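Local coordinates for putative mandelate racemase (PDB 2O56), which belongs to the enolase superfamily, binds magnesium and may act as a hydro-lyase, although its substrate is not established, at residues A[129-134]-A[344-349]. Sequence-based numbering, arbitrary orientation.
Sequences KIRTYA and FVIHEL
Arg131 and His347 start a parallel strand pairing: the amide of His347 donates to Arg131 O (N to O 2.8 Å). Tyr133 N returns a bond to His347 O at 2.9 Å, and Leu349 N in turn reaches Tyr133 O. Beyond these backbone bonds, the Arg131 guanidinium is held by salt bridges from NE to Asp169 and from NH2 to Asp217, and a water spans Arg131 NH1 and Val345 O, lying in the guanidinium plane at its edge. Tyr133 OH bonds to Gln321 and Lys172, while Glu348 OE2 forms a salt bridge with Lys172 and a hydrogen bond with Ser135 OG.

The extended Arg131 side chain, CG anti to the backbone N (chi1 -174°), lies across Ile346, whose CD1 sits against one face of the same guanidinium, 3.7 Å from Arg131 CZ. Tyr133 and Glu348 share the opposite side of the pairing from Thr132, His347 and Leu349. The Tyr133 ring folds back over Glu348, whose CA makes a CH-pi contact with its face, 4.0 Å from the centroid, while Ile346 CG2 meets CD2 at the ring edge. With the magnesium ion about 5 Å from the Glu348 side chain, this face borders the metal site.

On the other side, Thr132 CG2 presses tightly on Leu349 CB (3.3 Å), and Ile130 CG2, in the conformer given, touches both His347 CB and Phe344 CZ. Helix 328-340 packs against Ile130 and His347, strand 372-373 runs antiparallel on the far side of 130-135, and Ala134 bonds to strand 170-173, consistent with the two strands closing the enolase-type barrel between 319-320 and 170-173.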
ATOM      1  N   LYS A 129      12.562 -36.558  20.290  1.00 35.06           N
ATOM      2  CA  LYS A 129      13.897 -36.038  20.577  1.00 31.93           C
ATOM      3  C   LYS A 129      13.989 -34.586  20.102  1.00 35.27           C
ATOM      4  O   LYS A 129      13.246 -34.172  19.205  1.00 31.05           O
ATOM      5  CB  LYS A 129      14.964 -36.881  19.863  1.00 38.56           C
ATOM      6  CG  LYS A 129      15.261 -38.198  20.552  1.00 49.17           C
ATOM      7  CD  LYS A 129      16.491 -38.880  19.976  1.00 66.63           C
ATOM      8  CE  LYS A 129      16.586 -40.329  20.441  1.00 63.03           C
ATOM      9  NZ  LYS A 129      16.341 -40.474  21.901  1.00 65.38           N
ATOM     10  N   ILE A 130      14.916 -33.836  20.691  1.00 30.30           N
ATOM     11  CA  ILE A 130      15.093 -32.423  20.364  0.50 29.20           C
ATOM     12  C   ILE A 130      16.475 -32.172  19.756  1.00 25.61           C
ATOM     13  O   ILE A 130      17.493 -32.195  20.453  1.00 27.80           O
ATOM     14  CB  ILE A 130      14.868 -31.540  21.604  0.50 27.63           C
ATOM     15  CG1 ILE A 130      13.387 -31.543  21.987  0.50 30.77           C
ATOM     16  CG2 ILE A 130      15.300 -30.110  21.344  0.50 29.62           C
ATOM     17  CD1 ILE A 130      13.144 -31.400  23.450  0.50 37.27           C
ATOM     18  N   ARG A 131      16.504 -31.933  18.446  1.00 28.91           N
ATOM     19  CA  ARG A 131      17.757 -31.640  17.721  1.00 28.93           C
ATOM     20  C   ARG A 131      18.471 -30.390  18.236  1.00 36.56           C
ATOM     21  O   ARG A 131      17.831 -29.377  18.510  1.00 28.20           O
ATOM     22  CB  ARG A 131      17.485 -31.478  16.227  1.00 28.75           C
ATOM     23  CG  ARG A 131      18.760 -31.319  15.403  1.00 27.62           C
ATOM     24  CD  ARG A 131      18.479 -30.944  13.966  1.00 28.31           C
ATOM     25  NE  ARG A 131      19.737 -30.761  13.226  1.00 35.24           N
ATOM     26  CZ  ARG A 131      19.845 -30.048  12.112  1.00 38.53           C
ATOM     27  NH1 ARG A 131      18.764 -29.450  11.610  1.00 25.06           N
ATOM     28  NH2 ARG A 131      21.028 -29.930  11.506  1.00 29.52           N
ATOM     29  N   THR A 132      19.797 -30.453  18.351  1.00 24.54           N
ATOM     30  CA  THR A 132      20.538 -29.387  19.022  1.00 29.14           C
ATOM     31  C   THR A 132      21.680 -28.895  18.140  1.00 30.71           C
ATOM     32  O   THR A 132      22.238 -29.657  17.346  1.00 31.80           O
ATOM     33  CB  THR A 132      21.026 -29.851  20.417  1.00 31.78           C
ATOM     34  OG1 THR A 132      19.897 -30.293  21.178  1.00 44.54           O
ATOM     35  CG2 THR A 132      21.674 -28.745  21.166  1.00 34.83           C
ATOM     36  N   TYR A 133      22.006 -27.611  18.245  1.00 29.04           N
ATOM     37  CA  TYR A 133      23.259 -27.116  17.686  1.00 26.75           C
ATOM     38  C   TYR A 133      24.252 -26.660  18.749  1.00 28.14           C
ATOM     39  O   TYR A 133      23.862 -26.298  19.859  1.00 27.13           O
ATOM     40  CB  TYR A 133      23.036 -26.043  16.617  1.00 26.68           C
ATOM     41  CG  TYR A 133      22.481 -24.696  17.066  1.00 27.18           C
ATOM     42  CD1 TYR A 133      23.313 -23.713  17.604  1.00 27.80           C
ATOM     43  CD2 TYR A 133      21.133 -24.390  16.895  1.00 25.35           C
ATOM     44  CE1 TYR A 133      22.804 -22.454  17.994  1.00 24.69           C
ATOM     45  CE2 TYR A 133      20.613 -23.136  17.276  1.00 26.91           C
ATOM     46  CZ  TYR A 133      21.465 -22.174  17.815  1.00 29.17           C
ATOM     47  OH  TYR A 133      20.980 -20.936  18.194  1.00 28.39           O
ATOM     48  N   ALA A 134      25.534 -26.703  18.394  1.00 28.62           N
ATOM     49  CA  ALA A 134      26.608 -26.175  19.230  1.00 29.79           C
ATOM     50  C   ALA A 134      26.711 -24.678  18.984  1.00 27.26           C
ATOM     51  O   ALA A 134      27.009 -24.251  17.869  1.00 30.17           O
ATOM     52  CB  ALA A 134      27.936 -26.848  18.858  1.00 28.66           C
ATOM     53  N   PHE A 344       8.664 -26.436  15.575  1.00 25.82           N
ATOM     54  CA  PHE A 344      10.011 -26.393  16.126  1.00 26.71           C
ATOM     55  C   PHE A 344      11.004 -26.655  14.993  1.00 25.49           C
ATOM     56  O   PHE A 344      10.737 -27.510  14.156  1.00 29.45           O
ATOM     57  CB  PHE A 344      10.131 -27.486  17.193  1.00 25.90           C
ATOM     58  CG  PHE A 344      11.532 -27.767  17.629  1.00 20.78           C
ATOM     59  CD1 PHE A 344      12.219 -26.876  18.441  1.00 22.85           C
ATOM     60  CD2 PHE A 344      12.175 -28.932  17.225  1.00 28.56           C
ATOM     61  CE1 PHE A 344      13.501 -27.148  18.850  1.00 29.00           C
ATOM     62  CE2 PHE A 344      13.457 -29.209  17.641  1.00 22.26           C
ATOM     63  CZ  PHE A 344      14.122 -28.322  18.445  1.00 21.10           C
ATOM     64  N   VAL A 345      12.141 -25.980  15.013  1.00 23.12           N
ATOM     65  CA  VAL A 345      13.281 -26.320  14.183  1.00 24.59           C
ATOM     66  C   VAL A 345      14.502 -26.931  14.865  1.00 28.95           C
ATOM     67  O   VAL A 345      14.886 -27.979  14.518  1.00 23.73           O
ATOM     68  CB  VAL A 345      13.704 -25.233  13.169  1.00 30.32           C
ATOM     69  CG1 VAL A 345      13.927 -23.922  13.791  1.00 24.70           C
ATOM     70  CG2 VAL A 345      14.946 -25.670  12.324  1.00 21.74           C
ATOM     71  N   ILE A 346      15.103 -26.218  15.797  1.00 26.91           N
ATOM     72  CA  ILE A 346      16.351 -26.651  16.430  1.00 25.74           C
ATOM     73  C   ILE A 346      16.500 -26.015  17.820  1.00 32.39           C
ATOM     74  O   ILE A 346      15.866 -24.997  18.107  1.00 28.62           O
ATOM     75  CB  ILE A 346      17.583 -26.456  15.487  1.00 27.45           C
ATOM     76  CG1 ILE A 346      18.745 -27.390  15.857  1.00 25.65           C
ATOM     77  CG2 ILE A 346      17.988 -24.991  15.353  1.00 23.65           C
ATOM     78  CD1 ILE A 346      19.853 -27.449  14.780  1.00 21.40           C
ATOM     79  N   HIS A 347      17.266 -26.657  18.701  1.00 25.36           N
ATOM     80  CA  HIS A 347      17.545 -26.139  20.041  1.00 25.55           C
ATOM     81  C   HIS A 347      18.977 -25.580  20.111  1.00 28.47           C
ATOM     82  O   HIS A 347      19.885 -26.078  19.427  1.00 29.17           O
ATOM     83  CB  HIS A 347      17.327 -27.264  21.074  1.00 30.09           C
ATOM     84  CG  HIS A 347      17.582 -26.874  22.502  1.00 26.90           C
ATOM     85  ND1 HIS A 347      16.566 -26.539  23.377  1.00 25.12           N
ATOM     86  CD2 HIS A 347      18.732 -26.807  23.219  1.00 23.03           C
ATOM     87  CE1 HIS A 347      17.085 -26.251  24.558  1.00 27.98           C
ATOM     88  NE2 HIS A 347      18.397 -26.398  24.487  1.00 28.43           N
ATOM     89  N   GLU A 348      19.172 -24.549  20.931  1.00 23.73           N
ATOM     90  CA  GLU A 348      20.478 -23.900  21.090  1.00 23.88           C
ATOM     91  C   GLU A 348      21.237 -24.416  22.307  1.00 31.09           C
ATOM     92  O   GLU A 348      20.765 -24.290  23.433  1.00 27.93           O
ATOM     93  CB  GLU A 348      20.312 -22.378  21.227  1.00 26.53           C
ATOM     94  CG  GLU A 348      21.620 -21.626  21.500  1.00 26.78           C
ATOM     95  CD  GLU A 348      21.474 -20.103  21.445  1.00 38.41           C
ATOM     96  OE1 GLU A 348      20.365 -19.601  21.721  1.00 26.15           O
ATOM     97  OE2 GLU A 348      22.477 -19.409  21.145  1.00 33.96           O
ATOM     98  N   LEU A 349      22.441 -24.937  22.089  1.00 26.36           N
ATOM     99  CA  LEU A 349      23.273 -25.381  23.210  1.00 27.78           C
ATOM    100  C   LEU A 349      24.578 -24.605  23.342  1.00 27.96           C
ATOM    101  O   LEU A 349      25.442 -24.676  22.464  1.00 28.27           O
ATOM    102  CB  LEU A 349      23.573 -26.880  23.120  1.00 30.59           C
ATOM    103  CG  LEU A 349      24.534 -27.425  24.182  1.00 36.27           C
ATOM    104  CD1 LEU A 349      23.798 -27.745  25.457  1.00 34.37           C
ATOM    105  CD2 LEU A 349      25.242 -28.635  23.662  1.00 35.58           C
TER
HETATM  106  O   HOH W   1      15.907 -29.260  12.511  1.00 35.68           O